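Local coordinates for protein endoglucanase A (Clostridium acetobutylicum, PDB 3IK2) that probably hydrolyses internal beta-1,4-glucosidic bonds of cellulose and related glucans, as a glycoside hydrolase family 44 endoglucanase, at residues F227-S230 / A231-F235. Sequence-based numbering, arbitrary orientation.
Sequences FGFS and AFNDF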
loop_
_atom_site.group_PDB
_atom_site.type_symbol
_atom_site.label_atom_id
_atom_site.label_comp_id
_atom_site.label_asym_id
_atom_site.label_seq_id
_atom_site.Cartn_x
_atom_site.Cartn_y
_atom_site.Cartn_z
ATOM N N PHE A 227 2.338 11.526 -2.288
ATOM C CA PHE A 227 1.207 11.265 -3.186
ATOM C C PHE A 227 1.556 10.584 -4.520
ATOM O O PHE A 227 0.695 9.963 -5.155
ATOM C CB PHE A 227 0.417 12.569 -3.410
ATOM C CG PHE A 227 0.921 13.446 -4.557
ATOM C CD1 PHE A 227 0.485 13.231 -5.871
ATOM C CD2 PHE A 227 1.767 14.520 -4.318
ATOM C CE1 PHE A 227 0.930 14.041 -6.911
ATOM C CE2 PHE A 227 2.195 15.369 -5.370
ATOM C CZ PHE A 227 1.790 15.115 -6.652
ATOM N N GLY A 228 2.813 10.709 -4.953
ATOM C CA GLY A 228 3.139 10.417 -6.352
ATOM C C GLY A 228 4.468 10.974 -6.814
ATOM O O GLY A 228 5.149 11.652 -6.062
ATOM N N PHE A 229 4.850 10.701 -8.066
ATOM C CA PHE A 229 6.229 10.910 -8.460
ATOM C C PHE A 229 6.686 12.353 -8.288
ATOM O O PHE A 229 7.854 12.612 -7.959
ATOM C CB PHE A 229 6.482 10.449 -9.914
ATOM C CG PHE A 229 7.927 10.309 -10.237
ATOM C CD1 PHE A 229 8.536 9.064 -10.196
ATOM C CD2 PHE A 229 8.703 11.438 -10.538
ATOM C CE1 PHE A 229 9.905 8.928 -10.489
ATOM C CE2 PHE A 229 10.067 11.321 -10.802
ATOM C CZ PHE A 229 10.672 10.065 -10.795
ATOM N N SER A 230 5.780 13.284 -8.552
ATOM C CA SER A 230 6.073 14.708 -8.396
ATOM C C SER A 230 6.573 15.087 -6.986
ATOM O O SER A 230 7.515 15.892 -6.852
ATOM C CB SER A 230 4.853 15.544 -8.808
ATOM O OG SER A 230 4.996 16.866 -8.340
ATOM N N ALA A 231 5.970 14.488 -5.953
ATOM C CA ALA A 231 6.459 14.630 -4.566
ATOM C C ALA A 231 7.738 13.885 -4.295
ATOM O O ALA A 231 8.538 14.329 -3.476
ATOM C CB ALA A 231 5.386 14.202 -3.552
ATOM N N PHE A 232 7.930 12.731 -4.933
ATOM C CA PHE A 232 9.195 11.971 -4.805
ATOM C C PHE A 232 10.354 12.803 -5.329
ATOM O O PHE A 232 11.501 12.651 -4.889
ATOM C CB PHE A 232 9.206 10.683 -5.659
ATOM C CG PHE A 232 8.062 9.729 -5.412
ATOM C CD1 PHE A 232 7.908 8.608 -6.248
ATOM C CD2 PHE A 232 7.135 9.920 -4.355
ATOM C CE1 PHE A 232 6.855 7.695 -6.044
ATOM C CE2 PHE A 232 6.078 9.019 -4.159
ATOM C CZ PHE A 232 5.934 7.905 -5.009
ATOM N N ASN A 233 10.039 13.642 -6.313
ATOM C CA ASN A 233 11.032 14.257 -7.181
ATOM C C ASN A 233 11.547 15.519 -6.496
ATOM O O ASN A 233 12.689 15.553 -6.008
ATOM C CB ASN A 233 10.386 14.485 -8.576
ATOM C CG ASN A 233 11.315 15.166 -9.602
ATOM O OD1 ASN A 233 10.842 15.646 -10.653
ATOM N ND2 ASN A 233 12.601 15.206 -9.320
ATOM N N ASP A 234 10.685 16.528 -6.393
ATOM C CA ASP A 234 11.065 17.809 -5.811
ATOM C C ASP A 234 10.050 18.290 -4.778
ATOM O O ASP A 234 9.875 19.493 -4.552
ATOM C CB ASP A 234 11.318 18.853 -6.918
ATOM C CG ASP A 234 10.113 19.101 -7.818
ATOM O OD1 ASP A 234 10.241 19.914 -8.749
ATOM O OD2 ASP A 234 9.037 18.497 -7.639
ATOM N N PHE A 235 9.423 17.317 -4.108
ATOM C CA PHE A 235 8.359 17.567 -3.112
ATOM C C PHE A 235 7.273 18.500 -3.656
ATOM O O PHE A 235 6.832 19.447 -2.977
ATOM C CB PHE A 235 8.942 18.033 -1.773
ATOM C CG PHE A 235 8.006 17.834 -0.584
ATOM C CD1 PHE A 235 7.357 16.611 -0.374
ATOM C CD2 PHE A 235 7.776 18.871 0.308
ATOM C CE1 PHE A 235 6.508 16.414 0.740
ATOM C CE2 PHE A 235 6.911 18.696 1.410
ATOM C CZ PHE A 235 6.273 17.473 1.616
HETATM O O HOH W 1 7.468 17.956 -9.542
#
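Phe232 lays one face of its ring against the first turn of the short helix 229-234. Phe229 CA makes a CH-pi contact there, 4.0 Å from the centroid of the Phe232 ring, and Gly228 O stands 3.1 Å above the plane of the same face, toward the rim. With CG set anti to its carbonyl carbon (chi1 -55°), the Phe232 ring is carried back along the helix toward its N-terminal end, against the Gly228 carbonyl; it also touches Leu226 of strand 220-226 and Leu276 and Trp278 of strand 273-278. Gly228 is the N-cap residue; its carbonyl receives Phe232 N at 3.2 Å, in the carbonyl plane, and a weak bond from Ala231 N. The Phe229 side chain crosses that of Phe232 at about a right angle, the ring planes 49° apart, CD1 to CD1 4.0 Å, while its CE2 side rests against Asn233 CB. Beside the cap, Phe227 CD2 lies 3.7 Å from the methyl CB of Ala231.

Packing gives way to water round Ser230 and Asp234. A water sits between Ser230 OG, 3.0 Å away, and Asp234 OD2, at a doubtfully short 2.5 Å; Asn236 OD1 also bonds Ser230 OG, and Ser237 N bonds Asp234 OD2. Ser230 O accepts Asp234 N at 3.3 Å. Phe235, with positive phi, departs from helical backbone angles and stacks on Phe251. The whole is a short, N-capped helix two residues after strand 220-226, the fifth strand of the TIM-like barrel.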